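Local coordinates for protein 3,4-dihydroxy-2-butanone 4-phosphate synthase (Acinetobacter baumannii, PDB 6MNZ) that probably converts D-ribulose 5-phosphate to formate and 3,4-dihydroxy-2-butanone 4-phosphate, a step of riboflavin biosynthesis that uses magnesium or manganese ions, at residues A[136-141]-A[226-231]; A[204-209]-A[327-332]; A[222-227]-A[237-242]; A[338-343]-A[357-362]. All coordinates share one frame; numbering follows the deposited sequence.

Contact 1: residues A[136-141]-A[226-231]; sequences GVLHRA and YREIGN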
loop_
_atom_site.group_PDB
_atom_site.type_symbol
_atom_site.label_atom_id
_atom_site.label_comp_id
_atom_site.label_asym_id
_atom_site.label_seq_id
_atom_site.Cartn_x
_atom_site.Cartn_y
_atom_site.Cartn_z
ATOM N N GLY A 136 8.607 -16.506 -0.523
ATOM C CA GLY A 136 8.067 -17.591 -1.317
ATOM C C GLY A 136 6.588 -17.787 -1.054
ATOM O O GLY A 136 5.846 -16.838 -0.773
ATOM N N VAL A 137 6.185 -19.052 -1.001
ATOM C CA VAL A 137 4.779 -19.430 -0.933
ATOM C C VAL A 137 4.231 -19.126 0.457
ATOM O O VAL A 137 3.038 -19.309 0.720
ATOM C CB VAL A 137 4.613 -20.919 -1.295
ATOM C CG1 VAL A 137 3.198 -21.379 -1.086
ATOM C CG2 VAL A 137 5.020 -21.162 -2.735
ATOM N N LEU A 138 5.073 -18.577 1.334
ATOM C CA LEU A 138 4.593 -18.182 2.655
ATOM C C LEU A 138 3.578 -17.049 2.570
ATOM O O LEU A 138 2.795 -16.858 3.507
ATOM C CB LEU A 138 5.763 -17.758 3.539
ATOM C CG LEU A 138 6.765 -18.848 3.910
ATOM C CD1 LEU A 138 7.950 -18.223 4.630
ATOM C CD2 LEU A 138 6.111 -19.924 4.761
ATOM N N HIS A 139 3.730 -16.163 1.587
ATOM C CA HIS A 139 2.982 -14.913 1.547
ATOM C C HIS A 139 2.120 -14.778 0.305
ATOM O O HIS A 139 0.905 -14.583 0.420
ATOM C CB HIS A 139 3.957 -13.730 1.646
ATOM C CG HIS A 139 4.965 -13.873 2.743
ATOM N ND1 HIS A 139 4.605 -13.972 4.070
ATOM C CD2 HIS A 139 6.304 -14.067 2.702
ATOM C CE1 HIS A 139 5.683 -14.197 4.800
ATOM N NE2 HIS A 139 6.733 -14.213 3.999
ATOM N N ARG A 140 2.703 -14.922 -0.883
ATOM C CA ARG A 140 1.941 -15.038 -2.119
ATOM C C ARG A 140 1.859 -16.506 -2.515
ATOM O O ARG A 140 2.885 -17.129 -2.813
ATOM C CB ARG A 140 2.576 -14.216 -3.240
ATOM C CG ARG A 140 1.635 -13.961 -4.405
ATOM C CD ARG A 140 2.366 -13.383 -5.607
ATOM N NE ARG A 140 2.475 -14.353 -6.694
ATOM C CZ ARG A 140 2.390 -14.052 -7.987
ATOM N NH1 ARG A 140 2.402 -12.783 -8.374
ATOM N NH2 ARG A 140 2.580 -15.004 -8.891
ATOM N N ALA A 141 0.637 -17.010 -2.647
ATOM C CA ALA A 141 0.406 -18.401 -3.039
ATOM C C ALA A 141 0.196 -18.529 -4.545
ATOM O O ALA A 141 -0.765 -19.141 -5.009
ATOM C CB ALA A 141 -0.786 -18.957 -2.270
ATOM N N TYR A 226 6.690 -11.378 16.958
ATOM C CA TYR A 226 7.260 -12.390 16.080
ATOM C C TYR A 226 7.445 -11.833 14.675
ATOM O O TYR A 226 6.747 -10.904 14.260
ATOM C CB TYR A 226 6.369 -13.633 16.025
ATOM C CG TYR A 226 6.324 -14.404 17.320
ATOM C CD1 TYR A 226 5.418 -14.072 18.318
ATOM C CD2 TYR A 226 7.194 -15.457 17.553
ATOM C CE1 TYR A 226 5.290 -14.855 19.447
ATOM C CE2 TYR A 226 7.055 -16.259 18.666
ATOM C CZ TYR A 226 6.178 -15.887 19.660
ATOM O OH TYR A 226 6.174 -16.564 20.857
ATOM N N ARG A 227 8.392 -12.417 13.942
ATOM C CA ARG A 227 8.554 -12.160 12.517
ATOM C C ARG A 227 8.717 -13.476 11.771
ATOM O O ARG A 227 9.471 -14.353 12.204
ATOM C CB ARG A 227 9.764 -11.257 12.254
ATOM C CG ARG A 227 9.411 -9.797 12.021
ATOM C CD ARG A 227 10.481 -9.090 11.204
ATOM N NE ARG A 227 11.730 -8.931 11.946
ATOM C CZ ARG A 227 12.071 -7.838 12.623
ATOM N NH1 ARG A 227 11.211 -6.836 12.764
ATOM N NH2 ARG A 227 13.242 -7.786 13.241
ATOM N N GLU A 228 8.102 -13.558 10.594
ATOM C CA GLU A 228 8.193 -14.728 9.733
ATOM C C GLU A 228 9.129 -14.467 8.559
ATOM O O GLU A 228 9.375 -13.318 8.182
ATOM C CB GLU A 228 6.819 -15.142 9.204
ATOM C CG GLU A 228 6.831 -16.504 8.528
ATOM C CD GLU A 228 5.487 -16.892 7.954
ATOM O OE1 GLU A 228 4.835 -16.009 7.359
ATOM O OE2 GLU A 228 5.262 -18.109 7.791
ATOM N N ILE A 229 9.736 -15.548 8.057
ATOM C CA ILE A 229 10.594 -15.455 6.883
ATOM C C ILE A 229 9.880 -14.677 5.794
ATOM O O ILE A 229 8.739 -14.988 5.434
ATOM C CB ILE A 229 10.970 -16.864 6.386
ATOM C CG1 ILE A 229 11.689 -17.660 7.476
ATOM C CG2 ILE A 229 11.821 -16.774 5.129
ATOM C CD1 ILE A 229 12.957 -17.014 7.993
ATOM N N GLY A 230 10.606 -13.756 5.167
ATOM C CA GLY A 230 10.082 -12.965 4.083
ATOM C C GLY A 230 9.400 -11.682 4.506
ATOM O O GLY A 230 9.370 -10.730 3.721
ATOM N N ASN A 231 8.972 -11.586 5.768
ATOM C CA ASN A 231 8.709 -10.314 6.429
ATOM C C ASN A 231 7.846 -9.414 5.553
ATOM O O ASN A 231 8.304 -8.358 5.102
ATOM C CB ASN A 231 10.028 -9.620 6.775
ATOM C CG ASN A 231 9.823 -8.262 7.407
ATOM O OD1 ASN A 231 9.670 -8.153 8.623
ATOM N ND2 ASN A 231 9.633 -7.248 6.570
#
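Glu228, the last residue of strand 220-228, reaches toward the loop 136-141 and turns one carboxylate oxygen to each of His139 and Leu138. Its CG lies anti to the backbone N (chi1 -169°) and the chain beyond is extended. Glu228 OE1 sits 3.2 Å from His139 CE1, while Glu228 OE2 lies 3.6 Å from Leu138 CD2. The His139 ring and the carboxylate are almost perpendicular, their planes 84° apart. Ile229 follows, and its carbonyl O accepts the N-H of His139 NE2 at 2.6 Å. The oxygen lies close to the imidazole plane, and the donor meets it in the carbonyl plane on a lone pair. Ile229 CB also rests 3.7 Å from Leu138 CD1, and Leu138 CB in turn covers one face of the His139 ring. Residues 228-231 form a type II beta turn, in which Gly230 takes the positive-phi position; the turn leaves the sheet of the GTP cyclohydrolase II-like part and meets a loop of the DHBP synthase part, so this is a contact between domains. Gly230 CA approaches His139 NE2 to 3.6 Å. At Asn231 the turn closes, with Asn231 N bonded to Glu228 O at 3.0 Å. On the loop side, the adjoining Arg140 and Ala141 are predicted to bind D-ribulose 5-phosphate.

Contact 2: residues A[204-209]-A[327-332]; sequences QTVERL and IGVGAQ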
loop_
_atom_site.group_PDB
_atom_site.type_symbol
_atom_site.label_atom_id
_atom_site.label_comp_id
_atom_site.label_asym_id
_atom_site.label_seq_id
_atom_site.Cartn_x
_atom_site.Cartn_y
_atom_site.Cartn_z
ATOM N N GLN A 204 11.033 -24.143 10.593
ATOM C CA GLN A 204 10.839 -23.069 11.565
ATOM C C GLN A 204 10.797 -21.747 10.810
ATOM O O GLN A 204 11.825 -21.206 10.397
ATOM C CB GLN A 204 11.940 -23.078 12.617
ATOM C CG GLN A 204 11.612 -22.241 13.841
ATOM C CD GLN A 204 12.840 -21.881 14.653
ATOM O OE1 GLN A 204 13.847 -21.437 14.102
ATOM N NE2 GLN A 204 12.694 -21.892 15.971
ATOM N N THR A 205 9.583 -21.307 10.496
ATOM C CA THR A 205 9.386 -20.131 9.661
ATOM C C THR A 205 9.239 -18.846 10.465
ATOM O O THR A 205 9.501 -17.767 9.925
ATOM C CB THR A 205 8.153 -20.323 8.772
ATOM O OG1 THR A 205 8.116 -21.673 8.291
ATOM C CG2 THR A 205 8.195 -19.374 7.588
ATOM N N VAL A 206 8.919 -18.936 11.754
ATOM C CA VAL A 206 8.605 -17.769 12.568
ATOM C C VAL A 206 9.638 -17.664 13.681
ATOM O O VAL A 206 10.125 -18.682 14.183
ATOM C CB VAL A 206 7.179 -17.855 13.155
ATOM C CG1 VAL A 206 6.926 -16.697 14.110
ATOM C CG2 VAL A 206 6.139 -17.876 12.036
ATOM N N GLU A 207 10.061 -16.434 13.974
ATOM C CA GLU A 207 10.974 -16.156 15.074
ATOM C C GLU A 207 10.467 -14.967 15.879
ATOM O O GLU A 207 10.094 -13.937 15.311
ATOM C CB GLU A 207 12.392 -15.879 14.564
ATOM C CG GLU A 207 13.377 -15.490 15.653
ATOM C CD GLU A 207 14.675 -14.946 15.091
ATOM O OE1 GLU A 207 14.842 -14.989 13.854
ATOM O OE2 GLU A 207 15.387 -14.244 15.839
ATOM N N ARG A 208 10.607 -15.066 17.199
ATOM C CA ARG A 208 10.246 -13.993 18.114
ATOM C C ARG A 208 11.307 -12.895 18.125
ATOM O O ARG A 208 12.499 -13.139 17.915
ATOM C CB ARG A 208 10.049 -14.534 19.530
ATOM C CG ARG A 208 11.258 -15.252 20.104
ATOM C CD ARG A 208 10.841 -16.233 21.187
ATOM N NE ARG A 208 10.242 -15.549 22.328
ATOM C CZ ARG A 208 9.729 -16.163 23.389
ATOM N NH1 ARG A 208 9.721 -17.489 23.451
ATOM N NH2 ARG A 208 9.449 -15.459 24.477
ATOM N N LEU A 209 10.874 -11.697 18.521
ATOM C CA LEU A 209 11.728 -10.516 18.530
ATOM C C LEU A 209 12.051 -10.055 19.945
ATOM O O LEU A 209 13.225 -9.923 20.302
ATOM C CB LEU A 209 11.054 -9.380 17.747
ATOM C CG LEU A 209 10.823 -9.575 16.248
ATOM C CD1 LEU A 209 10.582 -8.224 15.588
ATOM C CD2 LEU A 209 11.991 -10.284 15.587
ATOM N N ILE A 327 -2.918 -20.148 10.037
ATOM C CA ILE A 327 -2.813 -21.044 11.180
ATOM C C ILE A 327 -1.419 -21.642 11.290
ATOM O O ILE A 327 -0.972 -21.947 12.402
ATOM C CB ILE A 327 -3.891 -22.143 11.089
ATOM C CG1 ILE A 327 -4.355 -22.551 12.493
ATOM C CG2 ILE A 327 -3.374 -23.355 10.321
ATOM C CD1 ILE A 327 -5.152 -21.478 13.220
ATOM N N GLY A 328 -0.647 -21.633 10.203
ATOM C CA GLY A 328 0.748 -22.028 10.298
ATOM C C GLY A 328 1.593 -21.025 11.058
ATOM O O GLY A 328 2.419 -21.404 11.894
ATOM N N VAL A 329 1.395 -19.732 10.791
ATOM C CA VAL A 329 2.032 -18.703 11.608
ATOM C C VAL A 329 1.495 -18.758 13.031
ATOM O O VAL A 329 2.261 -18.845 13.997
ATOM C CB VAL A 329 1.825 -17.313 10.979
ATOM C CG1 VAL A 329 2.296 -16.212 11.927
ATOM C CG2 VAL A 329 2.561 -17.220 9.653
ATOM N N GLY A 330 0.172 -18.843 13.171
ATOM C CA GLY A 330 -0.419 -18.922 14.495
ATOM C C GLY A 330 -0.008 -20.164 15.259
ATOM O O GLY A 330 0.139 -20.119 16.483
ATOM N N ALA A 331 0.309 -21.247 14.547
ATOM C CA ALA A 331 0.646 -22.498 15.214
ATOM C C ALA A 331 2.094 -22.507 15.689
ATOM O O ALA A 331 2.382 -22.971 16.798
ATOM C CB ALA A 331 0.385 -23.680 14.281
ATOM N N GLN A 332 3.004 -21.931 14.901
ATOM C CA GLN A 332 4.395 -21.841 15.327
ATOM C C GLN A 332 4.561 -20.877 16.494
ATOM O O GLN A 332 5.371 -21.129 17.392
ATOM C CB GLN A 332 5.275 -21.410 14.156
ATOM C CG GLN A 332 5.312 -22.410 13.011
ATOM C CD GLN A 332 6.153 -21.931 11.840
ATOM O OE1 GLN A 332 7.165 -21.252 12.023
ATOM N NE2 GLN A 332 5.713 -22.247 10.626
#
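Gln332 and the backbone of Thr205 and Val206 supply the hydrogen bonding, with one side-chain oxygen serving two successive peptide groups. Gln332 OE1 accepts Thr205 N at 2.9 Å, the N-H bent to 134° and the donor tilted 27° out of the carboxamide carbonyl plane. Val206 N lies equally close to Gln332 OE1, 2.9 Å, but its angle is poorer and this second bond is weak. In the glutamine, chi1 of -64° puts CG beside the backbone N; beyond CG the chain is extended and ends at Thr205 and Val206. Thr205 OG1 makes a weak hydrogen bond to Glu203 O, within its own stretch of chain.

Apolar contacts come from Val206, which points toward the helix. Val206 CG2 touches Val329 CG1 at 4.2 Å, one helical turn before Gln332, and Val206 CB lies 4.2 Å from Gln332 CB. Met200 of helix 192-202 adds to the packing on both Val329 and Gln332, and Glu228 of the neighbouring strand touches Val329. Separately, the methyl Val206 CG2 makes a van der Waals contact with the amide oxygen Gln332 OE1 at 3.5 Å.

The arrangement is that of an alpha/beta domain: helix 320-336 lies against the mixed sheet of the GTP cyclohydrolase II-like part and is joined to the start of strand 206-215, an outermost strand within this chain, by Gln332 and by the Val206-Val329 contact.

Contact 3: residues A[222-227]-A[237-242]; sequences ELYRYR and ALVKGE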
loop_
_atom_site.group_PDB
_atom_site.type_symbol
_atom_site.label_atom_id
_atom_site.label_comp_id
_atom_site.label_asym_id
_atom_site.label_seq_id
_atom_site.Cartn_x
_atom_site.Cartn_y
_atom_site.Cartn_z
ATOM N N GLU A 222 1.617 -10.065 28.443
ATOM C CA GLU A 222 2.968 -10.136 27.901
ATOM C C GLU A 222 2.913 -10.070 26.380
ATOM O O GLU A 222 2.164 -10.820 25.747
ATOM C CB GLU A 222 3.665 -11.422 28.349
ATOM C CG GLU A 222 3.702 -11.618 29.852
ATOM C CD GLU A 222 4.567 -10.589 30.555
ATOM O OE1 GLU A 222 5.373 -9.921 29.873
ATOM O OE2 GLU A 222 4.484 -10.491 31.797
ATOM N N LEU A 223 3.684 -9.149 25.802
ATOM C CA LEU A 223 3.717 -8.940 24.357
ATOM C C LEU A 223 4.890 -9.719 23.775
ATOM O O LEU A 223 6.040 -9.281 23.875
ATOM C CB LEU A 223 3.840 -7.453 24.032
ATOM C CG LEU A 223 3.049 -6.941 22.832
ATOM C CD1 LEU A 223 1.574 -6.842 23.173
ATOM C CD2 LEU A 223 3.590 -5.593 22.382
ATOM N N TYR A 224 4.578 -10.739 22.981
ATOM C CA TYR A 224 5.567 -11.435 22.163
ATOM C C TYR A 224 5.446 -10.939 20.726
ATOM O O TYR A 224 4.380 -11.054 20.114
ATOM C CB TYR A 224 5.366 -12.948 22.250
ATOM C CG TYR A 224 5.495 -13.506 23.653
ATOM C CD1 TYR A 224 6.477 -14.442 23.956
ATOM C CD2 TYR A 224 4.536 -13.238 24.622
ATOM C CE1 TYR A 224 6.529 -15.045 25.200
ATOM C CE2 TYR A 224 4.657 -13.739 25.906
ATOM C CZ TYR A 224 5.654 -14.650 26.186
ATOM O OH TYR A 224 5.733 -15.220 27.435
ATOM N N ARG A 225 6.489 -10.264 20.245
ATOM C CA ARG A 225 6.584 -9.859 18.848
ATOM C C ARG A 225 7.321 -10.920 18.038
ATOM O O ARG A 225 8.474 -11.246 18.336
ATOM C CB ARG A 225 7.300 -8.511 18.733
ATOM C CG ARG A 225 6.426 -7.318 19.103
ATOM C CD ARG A 225 7.254 -6.071 19.388
ATOM N NE ARG A 225 7.266 -5.149 18.255
ATOM C CZ ARG A 225 8.296 -4.973 17.429
ATOM N NH1 ARG A 225 9.441 -5.622 17.617
ATOM N NH2 ARG A 225 8.202 -4.089 16.444
ATOM N N TYR A 226 6.690 -11.378 16.958
ATOM C CA TYR A 226 7.260 -12.390 16.080
ATOM C C TYR A 226 7.445 -11.833 14.675
ATOM O O TYR A 226 6.747 -10.904 14.260
ATOM C CB TYR A 226 6.369 -13.633 16.025
ATOM C CG TYR A 226 6.324 -14.404 17.320
ATOM C CD1 TYR A 226 5.418 -14.072 18.318
ATOM C CD2 TYR A 226 7.194 -15.457 17.553
ATOM C CE1 TYR A 226 5.290 -14.855 19.447
ATOM C CE2 TYR A 226 7.055 -16.259 18.666
ATOM C CZ TYR A 226 6.178 -15.887 19.660
ATOM O OH TYR A 226 6.174 -16.564 20.857
ATOM N N ARG A 227 8.392 -12.417 13.942
ATOM C CA ARG A 227 8.554 -12.160 12.517
ATOM C C ARG A 227 8.717 -13.476 11.771
ATOM O O ARG A 227 9.471 -14.353 12.204
ATOM C CB ARG A 227 9.764 -11.257 12.254
ATOM C CG ARG A 227 9.411 -9.797 12.021
ATOM C CD ARG A 227 10.481 -9.090 11.204
ATOM N NE ARG A 227 11.730 -8.931 11.946
ATOM C CZ ARG A 227 12.071 -7.838 12.623
ATOM N NH1 ARG A 227 11.211 -6.836 12.764
ATOM N NH2 ARG A 227 13.242 -7.786 13.241
ATOM N N ALA A 237 1.615 -11.863 20.014
ATOM C CA ALA A 237 0.913 -12.853 20.829
ATOM C C ALA A 237 0.728 -12.274 22.224
ATOM O O ALA A 237 1.713 -11.921 22.880
ATOM C CB ALA A 237 1.682 -14.170 20.877
ATOM N N LEU A 238 -0.520 -11.967 22.569
ATOM C CA LEU A 238 -0.878 -11.527 23.912
ATOM C C LEU A 238 -1.138 -12.742 24.796
ATOM O O LEU A 238 -2.011 -13.560 24.491
ATOM C CB LEU A 238 -2.109 -10.623 23.868
ATOM C CG LEU A 238 -1.855 -9.179 23.433
ATOM C CD1 LEU A 238 -1.534 -9.118 21.950
ATOM C CD2 LEU A 238 -3.055 -8.304 23.759
ATOM N N VAL A 239 -0.332 -12.894 25.847
ATOM C CA VAL A 239 -0.393 -14.048 26.735
ATOM C C VAL A 239 -0.807 -13.577 28.123
ATOM O O VAL A 239 -0.385 -12.508 28.578
ATOM C CB VAL A 239 0.957 -14.791 26.798
ATOM C CG1 VAL A 239 0.851 -16.009 27.702
ATOM C CG2 VAL A 239 1.399 -15.196 25.402
ATOM N N LYS A 240 -1.686 -14.347 28.763
ATOM C CA LYS A 240 -1.976 -14.203 30.184
ATOM C C LYS A 240 -1.787 -15.554 30.854
ATOM O O LYS A 240 -2.496 -16.513 30.531
ATOM C CB LYS A 240 -3.400 -13.683 30.410
ATOM C CG LYS A 240 -3.819 -13.582 31.876
ATOM C CD LYS A 240 -3.060 -12.483 32.616
ATOM C CE LYS A 240 -3.007 -12.754 34.115
ATOM N NZ LYS A 240 -3.211 -11.514 34.916
ATOM N N GLY A 241 -0.932 -15.592 31.866
ATOM C CA GLY A 241 -0.571 -16.829 32.522
ATOM C C GLY A 241 0.713 -17.424 31.981
ATOM O O GLY A 241 1.567 -16.744 31.407
ATOM N N GLU A 242 0.826 -18.742 32.145
ATOM C CA GLU A 242 1.965 -19.512 31.645
ATOM C C GLU A 242 1.436 -20.691 30.841
ATOM O O GLU A 242 1.105 -21.741 31.411
ATOM C CB GLU A 242 2.857 -19.988 32.792
ATOM C CG GLU A 242 3.551 -18.865 33.546
ATOM C CD GLU A 242 2.701 -18.295 34.669
ATOM O OE1 GLU A 242 1.579 -18.797 34.890
ATOM O OE2 GLU A 242 3.178 -17.374 35.365
#
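Tyr224 and Ala237 form an antiparallel hydrogen-bonded pair in the beta hairpin of strands 220-228 and 235-239, part of the mixed sheet of the GTP cyclohydrolase II-like domain. Tyr224 N binds Ala237 O at 3.1 Å, nearly straight at 173°, and Ala237 N returns the bond to Tyr224 O. Glu222 and Val239 make a second pair of this kind, bonded in both directions, and Leu223 faces Leu238 in the non-hydrogen-bonded position between them. Along the Tyr224 side chain, CB lies 3.8 Å from Ala237 O and 4.1 Å from Ala237 CB. A chi1 of -60° sets CG beside the backbone N, 4.2 Å from the same Ala237 O. Of the ring atoms, Tyr224 CD2 sits 3.6 Å from Ala237 O, which lies at the ring edge near its plane. The next, Tyr224 CE2, reaches Val239 CG2 at 3.6 Å. Tyr226 meets the same alanine methyl by its ring edge, while its OH is hydrogen-bonded to Asp336. On the opposite face, where Leu238 also packs on Leu261 of the second subunit, the two leucines lie side by side with Leu223 CD1 4.0 Å from Leu238 CD1.

Contact 4: residues A[338-343]-A[357-362]; sequences GVEKMK and FNLEVV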
loop_
_atom_site.group_PDB
_atom_site.type_symbol
_atom_site.label_atom_id
_atom_site.label_comp_id
_atom_site.label_asym_id
_atom_site.label_seq_id
_atom_site.Cartn_x
_atom_site.Cartn_y
_atom_site.Cartn_z
ATOM N N GLY A 338 4.840 -22.634 24.055
ATOM C CA GLY A 338 4.703 -23.829 24.860
ATOM C C GLY A 338 3.287 -24.332 25.009
ATOM O O GLY A 338 2.971 -24.973 26.018
ATOM N N VAL A 339 2.419 -24.040 24.050
ATOM C CA VAL A 339 1.044 -24.521 24.081
ATOM C C VAL A 339 1.002 -25.959 23.581
ATOM O O VAL A 339 1.682 -26.320 22.614
ATOM C CB VAL A 339 0.139 -23.606 23.238
ATOM C CG1 VAL A 339 -1.301 -24.093 23.280
ATOM C CG2 VAL A 339 0.238 -22.172 23.731
ATOM N N GLU A 340 0.246 -26.799 24.287
ATOM C CA GLU A 340 0.114 -28.211 23.944
ATOM C C GLU A 340 -1.325 -28.703 23.915
ATOM O O GLU A 340 -1.602 -29.689 23.222
ATOM C CB GLU A 340 0.911 -29.079 24.931
ATOM C CG GLU A 340 1.150 -30.508 24.454
ATOM C CD GLU A 340 1.857 -31.365 25.489
ATOM O OE1 GLU A 340 1.737 -32.605 25.413
ATOM O OE2 GLU A 340 2.515 -30.798 26.386
ATOM N N LYS A 341 -2.249 -28.043 24.610
ATOM C CA LYS A 341 -3.656 -28.421 24.595
ATOM C C LYS A 341 -4.484 -27.153 24.721
ATOM O O LYS A 341 -4.247 -26.346 25.625
ATOM C CB LYS A 341 -3.984 -29.385 25.741
ATOM C CG LYS A 341 -3.364 -30.769 25.602
ATOM C CD LYS A 341 -3.716 -31.654 26.791
ATOM C CE LYS A 341 -2.911 -32.945 26.785
ATOM N NZ LYS A 341 -3.173 -33.778 27.993
ATOM N N MET A 342 -5.447 -26.977 23.819
ATOM C CA MET A 342 -6.035 -25.673 23.557
ATOM C C MET A 342 -7.527 -25.709 23.844
ATOM O O MET A 342 -8.209 -26.694 23.544
ATOM C CB MET A 342 -5.820 -25.224 22.107
ATOM C CG MET A 342 -4.472 -24.577 21.844
ATOM S SD MET A 342 -4.367 -23.833 20.204
ATOM C CE MET A 342 -4.444 -25.271 19.135
ATOM N N LYS A 343 -8.054 -24.540 24.194
ATOM C CA LYS A 343 -9.488 -24.264 24.160
ATOM C C LYS A 343 -9.717 -23.126 23.171
ATOM O O LYS A 343 -9.445 -21.961 23.479
ATOM C CB LYS A 343 -9.994 -23.919 25.557
ATOM C CG LYS A 343 -11.271 -23.101 25.601
ATOM C CD LYS A 343 -11.785 -23.005 27.033
ATOM C CE LYS A 343 -12.605 -21.747 27.263
ATOM N NZ LYS A 343 -13.046 -21.633 28.681
ATOM N N PHE A 357 1.529 -30.036 14.642
ATOM C CA PHE A 357 1.918 -29.119 15.707
ATOM C C PHE A 357 1.419 -29.754 17.000
ATOM O O PHE A 357 0.226 -29.683 17.309
ATOM C CB PHE A 357 1.334 -27.729 15.475
ATOM C CG PHE A 357 1.680 -27.143 14.129
ATOM C CD1 PHE A 357 1.032 -27.575 12.984
ATOM C CD2 PHE A 357 2.606 -26.118 14.019
ATOM C CE1 PHE A 357 1.371 -27.065 11.744
ATOM C CE2 PHE A 357 2.874 -25.533 12.791
ATOM C CZ PHE A 357 2.258 -26.010 11.652
ATOM N N ASN A 358 2.330 -30.335 17.776
ATOM C CA ASN A 358 2.096 -30.409 19.208
ATOM C C ASN A 358 0.825 -31.175 19.548
ATOM O O ASN A 358 -0.055 -30.575 20.162
ATOM C CB ASN A 358 1.989 -29.020 19.848
ATOM C CG ASN A 358 3.334 -28.343 20.022
ATOM O OD1 ASN A 358 3.403 -27.114 20.044
ATOM N ND2 ASN A 358 4.347 -29.121 20.394
ATOM N N LEU A 359 0.880 -32.501 19.582
ATOM C CA LEU A 359 -0.215 -33.402 19.237
ATOM C C LEU A 359 -1.613 -32.828 19.450
ATOM O O LEU A 359 -1.807 -31.641 19.193
ATOM C CB LEU A 359 -0.110 -34.620 20.165
ATOM C CG LEU A 359 -0.199 -34.031 21.599
ATOM C CD1 LEU A 359 -1.625 -33.986 22.181
ATOM C CD2 LEU A 359 0.738 -34.727 22.582
ATOM N N GLU A 360 -2.627 -33.696 19.397
ATOM C CA GLU A 360 -3.956 -33.311 18.936
ATOM C C GLU A 360 -4.545 -32.274 19.886
ATOM O O GLU A 360 -4.867 -32.596 21.034
ATOM C CB GLU A 360 -4.869 -34.545 18.874
ATOM C CG GLU A 360 -6.374 -34.266 18.956
ATOM C CD GLU A 360 -7.199 -35.541 19.059
ATOM O OE1 GLU A 360 -6.597 -36.636 19.043
ATOM O OE2 GLU A 360 -8.408 -35.443 19.360
ATOM N N VAL A 361 -4.349 -30.997 19.533
ATOM C CA VAL A 361 -4.273 -29.939 20.535
ATOM C C VAL A 361 -5.639 -29.501 21.033
ATOM O O VAL A 361 -5.735 -28.932 22.128
ATOM C CB VAL A 361 -3.584 -28.672 19.994
ATOM C CG1 VAL A 361 -3.494 -27.623 21.072
ATOM C CG2 VAL A 361 -2.209 -28.967 19.480
ATOM N N VAL A 362 -6.706 -29.901 20.353
ATOM C CA VAL A 362 -8.028 -29.314 20.536
ATOM C C VAL A 362 -8.935 -30.379 21.136
ATOM O O VAL A 362 -9.108 -31.457 20.556
ATOM C CB VAL A 362 -8.594 -28.770 19.216
ATOM C CG1 VAL A 362 -9.831 -27.925 19.477
ATOM C CG2 VAL A 362 -7.537 -27.955 18.485
#
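The Glu340 carboxylate meets Leu359 at one corner, its oxygen OE1 touching the methyl Leu359 CD2 at 3.7 Å; the two side chains cross at a slant. The glutamate carries CG anti to its backbone N (chi1 -164°), and the chain beyond is extended. Asn358 sends its CB toward residues 338-343, 3.9 Å from Val339 O. The Phe357 ring turns to helix 320-336, where it touches Ala331 and Arg335.

Another flat group is the peptide carbonyl of Val361, whose oxygen accepts a hydrogen bond from Met342 N at 2.6 Å (156°), with the donor tilted 23° from the carbonyl plane. Lys341 CA adds a C-H...O contact to Val361 O at 3.3 Å. Beyond this bond Met342 pairs with Val362 in a parallel bridge, which joins strand 342-344 to strand 362-365, outermost in this sheet within the chain. Met342 CB lies 3.5 Å from Val361 CG1; the methionine methyl CE also lies on the valine side, but its exact position is doubtful. Leu334 of helix 320-336, Val250 of the next strand and Leu354 also pack on the methionine.

Gly338, in a Schellman motif, ends that helix and turns the chain toward the strand. The chemistry between the two segments is thus of two kinds: a backbone bond to Val361 O sets the parallel register of Met342 with Val362, and the side chains of Met342 and Val361 beside it meet by apolar contact.

Contacts 2, 3 and 4 lie within the GTP cyclohydrolase II-like part, whereas contact 1 ties that part to the DHBP synthase part. All four reach one mixed sheet. Contacts 1 and 3 share strand 220-228 through Tyr226 and Arg227, with centres about 20 Å apart; contact 2 uses the adjoining strand 206-215, and its centre is about 10 Å from that of contact 1. Along the chain, contact 3 is nested inside the loop closed by contact 2, contacts 1 and 2 alternate, and contact 4 follows last. Helix 320-336 meets the start of strand 206-215 through Gln332 and the loop before strand 362-365 where Phe357 packs on Ala331, so contacts 2 and 4 touch.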